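Local coordinates for protein putative regulator (Escherichia coli O6, PDB 3HFI) that probably regulates transcription, its UTRA-type domain being of the kind that senses small-molecule effectors in bacterial DNA-binding regulators, at residues T25-I29 against D85-H89; D51-R57 against I69-I75; I103-R109 against L134-F140. All coordinates share one frame; numbering follows the deposited sequence.

Interaction 1: T25-I29 against D85-H89; sequences TTEVI and DFNQH
Val28, on the first modelled strand of this UTRA-domain chain, packs against Phe86 and Asn87, which sit in an Asx turn ahead of helix 91-99. Strand 26-35 is an outermost strand of the sheet, and the 85-89 loop meets the flank that faces away from strand 51-60. Starting from its CB, which points to the loop, the Val28 side chain meets the loop atom by atom. CB faces the carboxamide of Asn87 at about van der Waals distance. The branch CG1 lies anti to the backbone N (chi1 174°), which leaves CG2 beside that nitrogen and directed at the loop backbone. This methyl touches the carbonyl carbon of Phe86, CG2 to C 3.6 Å, and its side chain, CG2 to CB 3.7 Å, with the two side chains running at a slant to each other. From that CB the phenyl ring leads away from the strand into the interior, against Leu91 and Thr94 of helix 91-99 and against Ile81, so what Val28 CG2 meets of Phe86 is its CB and carbonyl carbon, not the ring.

The Asn87 carboxamide reaches back to the backbone N of Val28, coming in along the N-H direction. As modelled its ND2 is 2.8 Å from Val28 N, but the group is probably turned over; with the amide reversed this could be a hydrogen bond from the strand. On its other flank the strand bonds to 51-60 through Glu27 and Leu58. The turn is held by Asn87 N, which donates to Asp85 OD1 at 2.9 Å from well above the carboxylate plane, 54° out of it.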
loop_
_atom_site.group_PDB
_atom_site.type_symbol
_atom_site.label_atom_id
_atom_site.label_comp_id
_atom_site.label_asym_id
_atom_site.label_seq_id
_atom_site.Cartn_x
_atom_site.Cartn_y
_atom_site.Cartn_z
ATOM N N THR A 25 10.104 -1.818 -14.403
ATOM C CA THR A 25 11.244 -0.837 -14.391
ATOM C C THR A 25 10.954 0.461 -13.607
ATOM O O THR A 25 9.950 1.145 -13.832
ATOM C CB THR A 25 11.638 -0.373 -15.831
ATOM O OG1 THR A 25 11.904 -1.514 -16.657
ATOM C CG2 THR A 25 12.879 0.565 -15.828
ATOM N N THR A 26 11.877 0.819 -12.728
ATOM C CA THR A 26 11.855 2.133 -12.119
ATOM C C THR A 26 13.189 2.819 -12.433
ATOM O O THR A 26 14.257 2.232 -12.233
ATOM C CB THR A 26 11.520 2.054 -10.618
ATOM O OG1 THR A 26 12.622 2.512 -9.822
ATOM C CG2 THR A 26 11.117 0.639 -10.225
ATOM N N GLU A 27 13.118 4.044 -12.962
ATOM C CA GLU A 27 14.319 4.868 -13.255
ATOM C C GLU A 27 14.343 6.176 -12.443
ATOM O O GLU A 27 13.321 6.845 -12.338
ATOM C CB GLU A 27 14.375 5.210 -14.735
ATOM C CG GLU A 27 13.134 5.954 -15.215
ATOM C CD GLU A 27 12.709 5.553 -16.616
ATOM O OE1 GLU A 27 13.481 5.868 -17.555
ATOM O OE2 GLU A 27 11.612 4.929 -16.769
ATOM N N VAL A 28 15.497 6.529 -11.877
ATOM C CA VAL A 28 15.637 7.780 -11.142
ATOM C C VAL A 28 15.723 8.900 -12.147
ATOM O O VAL A 28 16.513 8.834 -13.054
ATOM C CB VAL A 28 16.855 7.772 -10.176
ATOM C CG1 VAL A 28 17.061 9.140 -9.550
ATOM C CG2 VAL A 28 16.615 6.769 -9.024
ATOM N N ILE A 29 14.834 9.876 -12.042
ATOM C CA ILE A 29 14.837 11.054 -12.920
ATOM C C ILE A 29 15.768 12.087 -12.291
ATOM O O ILE A 29 16.613 12.686 -12.942
ATOM C CB ILE A 29 13.408 11.644 -13.029
ATOM C CG1 ILE A 29 12.517 10.689 -13.848
ATOM C CG2 ILE A 29 13.429 12.990 -13.670
ATOM C CD1 ILE A 29 10.992 10.924 -13.695
ATOM N N ASP A 85 23.143 4.817 -5.851
ATOM C CA ASP A 85 22.505 4.977 -7.163
ATOM C C ASP A 85 21.266 4.087 -7.203
ATOM O O ASP A 85 21.353 2.862 -7.366
ATOM C CB ASP A 85 23.470 4.628 -8.344
ATOM C CG ASP A 85 22.809 4.823 -9.764
ATOM O OD1 ASP A 85 21.642 5.323 -9.895
ATOM O OD2 ASP A 85 23.472 4.460 -10.758
ATOM N N PHE A 86 20.108 4.709 -7.116
ATOM C CA PHE A 86 18.875 3.964 -7.100
ATOM C C PHE A 86 18.346 3.623 -8.505
ATOM O O PHE A 86 17.213 3.129 -8.642
ATOM C CB PHE A 86 17.827 4.701 -6.262
ATOM C CG PHE A 86 18.172 4.789 -4.790
ATOM C CD1 PHE A 86 18.543 6.004 -4.218
ATOM C CD2 PHE A 86 18.115 3.651 -3.986
ATOM C CE1 PHE A 86 18.846 6.091 -2.860
ATOM C CE2 PHE A 86 18.418 3.730 -2.625
ATOM C CZ PHE A 86 18.787 4.941 -2.066
ATOM N N ASN A 87 19.152 3.875 -9.541
ATOM C CA ASN A 87 18.998 3.163 -10.814
ATOM C C ASN A 87 19.593 1.755 -10.681
ATOM O O ASN A 87 19.300 0.868 -11.479
ATOM C CB ASN A 87 19.677 3.923 -11.977
ATOM C CG ASN A 87 18.849 5.114 -12.477
ATOM O OD1 ASN A 87 19.354 6.234 -12.621
ATOM N ND2 ASN A 87 17.579 4.874 -12.740
ATOM N N GLN A 88 20.432 1.571 -9.663
ATOM C CA GLN A 88 21.145 0.302 -9.420
ATOM C C GLN A 88 20.714 -0.429 -8.126
ATOM O O GLN A 88 21.084 -1.577 -7.901
ATOM C CB GLN A 88 22.680 0.564 -9.378
ATOM C CG GLN A 88 23.349 0.864 -10.723
ATOM C CD GLN A 88 23.318 -0.347 -11.655
ATOM O OE1 GLN A 88 22.242 -0.758 -12.122
ATOM N NE2 GLN A 88 24.495 -0.938 -11.922
ATOM N N HIS A 89 19.956 0.242 -7.264
ATOM C CA HIS A 89 19.561 -0.330 -5.985
ATOM C C HIS A 89 18.121 -0.037 -5.789
ATOM O O HIS A 89 17.616 0.906 -6.388
ATOM C CB HIS A 89 20.408 0.254 -4.873
ATOM C CG HIS A 89 21.814 -0.225 -4.937
ATOM N ND1 HIS A 89 22.828 0.518 -5.506
ATOM C CD2 HIS A 89 22.361 -1.421 -4.613
ATOM C CE1 HIS A 89 23.953 -0.180 -5.482
ATOM N NE2 HIS A 89 23.697 -1.362 -4.953
#

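Interaction 2: D51-R57 against I69-I75; sequences DILYLER and IENRINI
Leu53 and Ile73, Leu55 and Asn71, and Arg57 and Ile69 are the three hydrogen-bonded pairs of an antiparallel beta hairpin, strands 51-60 and 65-73, inside the sheet of the UTRA domain, between strands 26-35 and 144-153. Each pair exchanges two N-H...O=C bonds, for example Asn71 N to Leu55 O at 2.8 Å. Tyr54-Arg72 and Glu56-Glu70 are the non-hydrogen-bonded pairs between them, where CA-H groups lean on carbonyl oxygens.

Apolar contacts gather on the side chains of Leu53, Leu55 and Ile73. Leu55 CD2 meets Ile73 CD1 at 3.9 Å, and Leu91 of helix 91-99 packs on both Leu55 and Ile73. Past the strand end, Ile75 pushes CG2 to within 3.5 Å of Leu53 CB.

Arg57 and Asn71 form the polar pair on that same face. With its chain bent at chi3 (75°), Arg57 brings NH1 to Asn71 OD1, 2.7 Å, on a lone pair in the carbonyl plane; Asn71 ND2 is taken by Glu147.

The other face is charged. Tyr54, its CG anti to the backbone N (chi1 166°), sends its hydroxyl to the Glu70 carboxylate, whose plane stands nearly square to the ring. The hydroxyl appears to donate to OE2, though the modelled 2.3 Å from OH to OE2 is too short to trust and the exact geometry is doubtful. CD1 of the same ring sits 3.7 Å over the centre of the Arg72 guanidinium, with the planes 63° apart, while Arg72 NE is held by Glu34. Glu70 OE1 is bound by Arg119 and Trp152.

Glu56 OE2 approaches Glu70 OE2 to 4.1 Å, a like-charge proximity that Arg119, Trp152 and the Tyr54 hydroxyl around Glu70 would probably offset.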
loop_
_atom_site.group_PDB
_atom_site.type_symbol
_atom_site.label_atom_id
_atom_site.label_comp_id
_atom_site.label_asym_id
_atom_site.label_seq_id
_atom_site.Cartn_x
_atom_site.Cartn_y
_atom_site.Cartn_z
ATOM N N ASP A 51 17.725 18.992 6.420
ATOM C CA ASP A 51 17.953 18.434 5.094
ATOM C C ASP A 51 17.380 17.046 4.951
ATOM O O ASP A 51 17.438 16.216 5.861
ATOM C CB ASP A 51 19.448 18.450 4.763
ATOM C CG ASP A 51 19.936 19.789 4.289
ATOM O OD1 ASP A 51 19.128 20.679 3.943
ATOM O OD2 ASP A 51 21.160 19.946 4.170
ATOM N N ILE A 52 16.654 16.829 3.866
ATOM C CA ILE A 52 16.162 15.522 3.524
ATOM C C ILE A 52 16.592 15.234 2.117
ATOM O O ILE A 52 17.003 16.162 1.370
ATOM C CB ILE A 52 14.623 15.411 3.714
ATOM C CG1 ILE A 52 13.814 16.462 2.877
ATOM C CG2 ILE A 52 14.269 15.462 5.221
ATOM C CD1 ILE A 52 13.584 16.083 1.389
ATOM N N LEU A 53 16.545 13.959 1.739
ATOM C CA LEU A 53 16.803 13.536 0.349
ATOM C C LEU A 53 15.489 13.443 -0.482
ATOM O O LEU A 53 14.536 12.773 -0.076
ATOM C CB LEU A 53 17.518 12.167 0.335
ATOM C CG LEU A 53 17.838 11.513 -1.027
ATOM C CD1 LEU A 53 18.769 12.440 -1.787
ATOM C CD2 LEU A 53 18.448 10.111 -0.808
ATOM N N TYR A 54 15.421 14.143 -1.610
ATOM C CA TYR A 54 14.290 14.097 -2.467
ATOM C C TYR A 54 14.696 13.202 -3.648
ATOM O O TYR A 54 15.763 13.363 -4.169
ATOM C CB TYR A 54 13.974 15.472 -2.984
ATOM C CG TYR A 54 13.010 15.487 -4.152
ATOM C CD1 TYR A 54 11.629 15.582 -3.944
ATOM C CD2 TYR A 54 13.469 15.454 -5.450
ATOM C CE1 TYR A 54 10.740 15.638 -4.994
ATOM C CE2 TYR A 54 12.563 15.502 -6.545
ATOM C CZ TYR A 54 11.202 15.598 -6.290
ATOM O OH TYR A 54 10.283 15.588 -7.335
ATOM N N LEU A 55 13.863 12.226 -4.014
ATOM C CA LEU A 55 14.108 11.348 -5.154
ATOM C C LEU A 55 12.880 11.363 -6.017
ATOM O O LEU A 55 11.770 11.128 -5.520
ATOM C CB LEU A 55 14.292 9.936 -4.657
ATOM C CG LEU A 55 15.508 9.106 -4.734
ATOM C CD1 LEU A 55 16.803 9.887 -4.366
ATOM C CD2 LEU A 55 15.251 7.847 -3.872
ATOM N N GLU A 56 13.055 11.587 -7.307
ATOM C CA GLU A 56 11.955 11.447 -8.246
ATOM C C GLU A 56 12.223 10.245 -9.144
ATOM O O GLU A 56 13.290 10.166 -9.793
ATOM C CB GLU A 56 11.846 12.721 -9.092
ATOM C CG GLU A 56 10.588 12.878 -9.907
ATOM C CD GLU A 56 10.558 14.263 -10.640
ATOM O OE1 GLU A 56 11.616 14.775 -11.092
ATOM O OE2 GLU A 56 9.457 14.849 -10.750
ATOM N N ARG A 57 11.251 9.339 -9.188
ATOM C CA ARG A 57 11.393 8.031 -9.832
ATOM C C ARG A 57 10.192 7.752 -10.703
ATOM O O ARG A 57 9.061 8.055 -10.319
ATOM C CB ARG A 57 11.526 6.957 -8.763
ATOM C CG ARG A 57 12.889 7.014 -8.085
ATOM C CD ARG A 57 12.806 6.555 -6.679
ATOM N NE ARG A 57 12.672 5.126 -6.661
ATOM C CZ ARG A 57 11.709 4.438 -6.045
ATOM N NH1 ARG A 57 10.725 4.996 -5.334
ATOM N NH2 ARG A 57 11.739 3.129 -6.145
ATOM N N ILE A 69 6.880 8.806 -8.813
ATOM C CA ILE A 69 7.057 8.730 -7.385
ATOM C C ILE A 69 8.048 9.788 -6.958
ATOM O O ILE A 69 9.153 9.865 -7.519
ATOM C CB ILE A 69 7.591 7.355 -6.953
ATOM C CG1 ILE A 69 6.756 6.233 -7.617
ATOM C CG2 ILE A 69 7.609 7.278 -5.399
ATOM C CD1 ILE A 69 7.246 4.819 -7.326
ATOM N N GLU A 70 7.665 10.588 -5.965
ATOM C CA GLU A 70 8.558 11.568 -5.315
ATOM C C GLU A 70 8.717 11.166 -3.870
ATOM O O GLU A 70 7.756 11.245 -3.087
ATOM C CB GLU A 70 7.914 12.928 -5.396
ATOM C CG GLU A 70 7.738 13.342 -6.784
ATOM C CD GLU A 70 7.154 14.715 -6.848
ATOM O OE1 GLU A 70 5.900 14.824 -6.797
ATOM O OE2 GLU A 70 7.961 15.671 -6.984
ATOM N N ASN A 71 9.879 10.641 -3.529
ATOM C CA ASN A 71 10.182 10.208 -2.188
ATOM C C ASN A 71 10.951 11.315 -1.438
ATOM O O ASN A 71 11.834 11.957 -2.014
ATOM C CB ASN A 71 11.072 8.942 -2.227
ATOM C CG ASN A 71 10.478 7.817 -3.000
ATOM O OD1 ASN A 71 11.008 7.395 -4.029
ATOM N ND2 ASN A 71 9.395 7.266 -2.469
ATOM N N ARG A 72 10.647 11.519 -0.168
ATOM C CA ARG A 72 11.398 12.391 0.679
ATOM C C ARG A 72 11.761 11.593 1.935
ATOM O O ARG A 72 10.903 11.122 2.671
ATOM C CB ARG A 72 10.549 13.586 1.027
ATOM C CG ARG A 72 10.514 14.634 -0.088
ATOM C CD ARG A 72 9.523 15.675 0.148
ATOM N NE ARG A 72 9.568 16.749 -0.864
ATOM C CZ ARG A 72 8.738 16.820 -1.904
ATOM N NH1 ARG A 72 7.865 15.872 -2.129
ATOM N NH2 ARG A 72 8.821 17.806 -2.762
ATOM N N ILE A 73 13.060 11.483 2.163
ATOM C CA ILE A 73 13.684 10.536 3.092
ATOM C C ILE A 73 14.472 11.255 4.189
ATOM O O ILE A 73 15.298 12.129 3.883
ATOM C CB ILE A 73 14.646 9.584 2.327
ATOM C CG1 ILE A 73 13.862 8.798 1.260
ATOM C CG2 ILE A 73 15.246 8.628 3.310
ATOM C CD1 ILE A 73 14.569 8.706 -0.101
ATOM N N ASN A 74 14.202 10.902 5.458
ATOM C CA ASN A 74 14.984 11.396 6.574
ATOM C C ASN A 74 16.340 10.699 6.563
ATOM O O ASN A 74 16.479 9.556 6.989
ATOM C CB ASN A 74 14.269 11.099 7.886
ATOM C CG ASN A 74 15.007 11.623 9.068
ATOM O OD1 ASN A 74 16.073 12.231 8.931
ATOM N ND2 ASN A 74 14.441 11.437 10.240
ATOM N N ILE A 75 17.347 11.388 6.101
ATOM C CA ILE A 75 18.670 10.801 5.915
ATOM C C ILE A 75 19.437 10.564 7.227
ATOM O O ILE A 75 20.329 9.712 7.288
ATOM C CB ILE A 75 19.500 11.625 4.894
ATOM C CG1 ILE A 75 19.673 13.072 5.291
ATOM C CG2 ILE A 75 18.812 11.680 3.563
ATOM C CD1 ILE A 75 19.922 13.953 4.013
#

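Interaction 3: I103-R109 against L134-F140; sequences IRYSESR and LEQLVFF
Phe139 O receives two backbone N-H groups, from Arg104 at 3.1 Å and, weakly, from Tyr105 at 3.4 Å: a classic beta bulge at the start of the antiparallel pairing of strands 105-114 and 130-139. Beyond it the regular register resumes, with paired bonds linking Glu107 to Leu137 and Arg109 to Glu135.

Around the bulge, Ile103 turns CG2 onto Val138 CG1 at 3.5 Å and lays CG1 against the Phe140 ring. Phe139 presents its ring edge to the strand: Tyr105 O lies in the ring plane, and Glu107 OE1 also comes to the edge, 4.0 Å from CZ. This follows from CG being anti to the carbonyl carbon (chi1 -65°), which swings the ring along the partner strand. At the far end Arg109 runs fully extended beside Glu135, NH1 to OE1 3.7 Å, a long salt bridge with the two planes 68° apart.

On the opposite face of the sheet Gln136 reaches between Ser106 and Ser108, its NE2 lying 3.5 Å from each OG.

The next shell fixes these groups. Glu135 OE2 takes a hydrogen bond with Tyr39 OH, and Glu96 accepts from Ile103 N. Gln136 NE2 donates to Tyr159 O of the second subunit, and its OE1 accepts from Gly161 N of that subunit. Residues 105-109 also pair antiparallel with a strand of the second subunit, continuing the sheet across the interface.

The Gln136 amide is bonded at both ends to main-chain atoms of the other chain, so its orientation is probably fixed by the second subunit, whereas the Arg109-Glu135 attraction is probably modest.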
loop_
_atom_site.group_PDB
_atom_site.type_symbol
_atom_site.label_atom_id
_atom_site.label_comp_id
_atom_site.label_asym_id
_atom_site.label_seq_id
_atom_site.Cartn_x
_atom_site.Cartn_y
_atom_site.Cartn_z
ATOM N N ILE A 103 11.041 -1.726 8.203
ATOM C CA ILE A 103 9.784 -1.017 7.968
ATOM C C ILE A 103 8.593 -1.806 8.458
ATOM O O ILE A 103 8.373 -2.929 8.036
ATOM C CB ILE A 103 9.649 -0.662 6.477
ATOM C CG1 ILE A 103 10.764 0.357 6.126
ATOM C CG2 ILE A 103 8.236 -0.118 6.159
ATOM C CD1 ILE A 103 10.884 0.591 4.657
ATOM N N ARG A 104 7.853 -1.222 9.396
ATOM C CA ARG A 104 6.769 -1.848 10.049
ATOM C C ARG A 104 5.388 -1.280 9.823
ATOM O O ARG A 104 4.431 -2.010 10.097
ATOM C CB ARG A 104 7.006 -1.879 11.550
ATOM C CG ARG A 104 8.344 -2.544 11.916
ATOM C CD ARG A 104 8.447 -2.717 13.408
ATOM N NE ARG A 104 9.791 -3.148 13.740
ATOM C CZ ARG A 104 10.171 -4.403 13.867
ATOM N NH1 ARG A 104 9.278 -5.401 13.743
ATOM N NH2 ARG A 104 11.458 -4.671 14.169
ATOM N N TYR A 105 5.284 -0.040 9.349
ATOM C CA TYR A 105 4.005 0.605 9.077
ATOM C C TYR A 105 4.065 1.567 7.933
ATOM O O TYR A 105 5.108 2.197 7.655
ATOM C CB TYR A 105 3.438 1.449 10.240
ATOM C CG TYR A 105 3.457 0.784 11.577
ATOM C CD1 TYR A 105 2.289 0.167 12.094
ATOM C CD2 TYR A 105 4.603 0.782 12.361
ATOM C CE1 TYR A 105 2.298 -0.466 13.350
ATOM C CE2 TYR A 105 4.608 0.173 13.620
ATOM C CZ TYR A 105 3.460 -0.451 14.093
ATOM O OH TYR A 105 3.473 -1.076 15.326
ATOM N N SER A 106 2.883 1.773 7.383
ATOM C CA SER A 106 2.595 2.564 6.202
ATOM C C SER A 106 1.230 3.203 6.429
ATOM O O SER A 106 0.320 2.507 6.886
ATOM C CB SER A 106 2.292 1.586 5.059
ATOM O OG SER A 106 3.027 2.026 4.074
ATOM N N GLU A 107 1.036 4.442 5.965
ATOM C CA GLU A 107 -0.281 5.030 5.918
ATOM C C GLU A 107 -0.355 5.670 4.541
ATOM O O GLU A 107 0.581 6.325 4.146
ATOM C CB GLU A 107 -0.392 6.172 6.933
ATOM C CG GLU A 107 -0.413 5.749 8.358
ATOM C CD GLU A 107 -0.374 6.934 9.358
ATOM O OE1 GLU A 107 0.005 8.084 9.015
ATOM O OE2 GLU A 107 -0.686 6.676 10.529
ATOM N N SER A 108 -1.489 5.578 3.862
ATOM C CA SER A 108 -1.654 6.284 2.637
ATOM C C SER A 108 -2.955 7.036 2.662
ATOM O O SER A 108 -3.928 6.595 3.250
ATOM C CB SER A 108 -1.705 5.285 1.480
ATOM O OG SER A 108 -0.594 4.434 1.470
ATOM N N ARG A 109 -2.999 8.090 1.864
ATOM C CA ARG A 109 -4.160 8.942 1.713
ATOM C C ARG A 109 -4.317 9.187 0.246
ATOM O O ARG A 109 -3.343 9.480 -0.415
ATOM C CB ARG A 109 -3.875 10.229 2.432
ATOM C CG ARG A 109 -5.014 11.179 2.499
ATOM C CD ARG A 109 -4.517 12.287 3.416
ATOM N NE ARG A 109 -5.429 13.418 3.560
ATOM C CZ ARG A 109 -5.073 14.595 4.105
ATOM N NH1 ARG A 109 -3.808 14.787 4.546
ATOM N NH2 ARG A 109 -5.977 15.598 4.202
ATOM N N LEU A 134 -1.548 9.832 -4.394
ATOM C CA LEU A 134 -1.371 9.191 -3.108
ATOM C C LEU A 134 -0.290 9.902 -2.325
ATOM O O LEU A 134 0.756 10.258 -2.893
ATOM C CB LEU A 134 -0.956 7.790 -3.403
ATOM C CG LEU A 134 -0.720 6.797 -2.330
ATOM C CD1 LEU A 134 -1.743 5.758 -2.715
ATOM C CD2 LEU A 134 0.688 6.232 -2.419
ATOM N N GLU A 135 -0.547 10.181 -1.041
ATOM C CA GLU A 135 0.541 10.526 -0.100
ATOM C C GLU A 135 0.727 9.326 0.787
ATOM O O GLU A 135 -0.236 8.845 1.346
ATOM C CB GLU A 135 0.191 11.678 0.835
ATOM C CG GLU A 135 0.036 13.014 0.226
ATOM C CD GLU A 135 -0.337 14.068 1.290
ATOM O OE1 GLU A 135 -1.086 13.762 2.229
ATOM O OE2 GLU A 135 0.118 15.185 1.221
ATOM N N GLN A 136 1.958 8.897 0.994
ATOM C CA GLN A 136 2.227 7.742 1.796
ATOM C C GLN A 136 3.328 8.039 2.779
ATOM O O GLN A 136 4.393 8.550 2.402
ATOM C CB GLN A 136 2.703 6.620 0.900
ATOM C CG GLN A 136 2.955 5.325 1.691
ATOM C CD GLN A 136 3.432 4.218 0.835
ATOM O OE1 GLN A 136 4.537 4.306 0.227
ATOM N NE2 GLN A 136 2.605 3.139 0.737
ATOM N N LEU A 137 3.096 7.705 4.026
ATOM C CA LEU A 137 4.074 7.898 5.074
ATOM C C LEU A 137 4.500 6.495 5.486
ATOM O O LEU A 137 3.673 5.690 5.785
ATOM C CB LEU A 137 3.449 8.685 6.243
ATOM C CG LEU A 137 4.367 9.235 7.332
ATOM C CD1 LEU A 137 5.531 10.031 6.774
ATOM C CD2 LEU A 137 3.602 10.067 8.365
ATOM N N VAL A 138 5.805 6.262 5.528
ATOM C CA VAL A 138 6.435 4.970 5.814
ATOM C C VAL A 138 7.252 5.092 7.098
ATOM O O VAL A 138 7.968 6.073 7.274
ATOM C CB VAL A 138 7.316 4.525 4.610
ATOM C CG1 VAL A 138 8.016 3.176 4.901
ATOM C CG2 VAL A 138 6.430 4.411 3.317
ATOM N N PHE A 139 7.100 4.112 8.012
ATOM C CA PHE A 139 7.609 4.176 9.378
ATOM C C PHE A 139 8.454 2.954 9.665
ATOM O O PHE A 139 8.111 1.832 9.247
ATOM C CB PHE A 139 6.498 4.096 10.401
ATOM C CG PHE A 139 5.528 5.243 10.403
ATOM C CD1 PHE A 139 5.508 6.139 11.448
ATOM C CD2 PHE A 139 4.555 5.340 9.431
ATOM C CE1 PHE A 139 4.543 7.159 11.497
ATOM C CE2 PHE A 139 3.582 6.343 9.445
ATOM C CZ PHE A 139 3.576 7.261 10.499
ATOM N N PHE A 140 9.526 3.156 10.432
ATOM C CA PHE A 140 10.178 2.065 11.115
ATOM C C PHE A 140 9.421 1.632 12.355
ATOM O O PHE A 140 9.295 0.466 12.662
ATOM C CB PHE A 140 11.549 2.528 11.554
ATOM C CG PHE A 140 12.533 2.713 10.436
ATOM C CD1 PHE A 140 12.667 1.765 9.418
ATOM C CD2 PHE A 140 13.355 3.826 10.421
ATOM C CE1 PHE A 140 13.616 1.949 8.415
ATOM C CE2 PHE A 140 14.345 3.994 9.427
ATOM C CZ PHE A 140 14.465 3.066 8.439
#

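How the interactions relate
From the N terminus, strand 26-35 opens the fold, and interaction 1 closes a long loop by bringing 85-89 back to it. Interaction 2 is nested inside that loop as the hairpin of the next two strands. The two touch: Ile29 N lies 2.7 Å from Glu56 O, a probable hydrogen bond, and Phe86 packs on Leu55. Interaction 3 follows in series, closing a shorter loop that contains helix 117-123 and the rest of the two strands. It touches neither, its centre about 14 Å from that of interaction 2. Strand 144-153 lies between strands 65-73 and 130-139, joining interactions 2 and 3 in one sheet, while interaction 1 ties a loop to its edge strand 26-35.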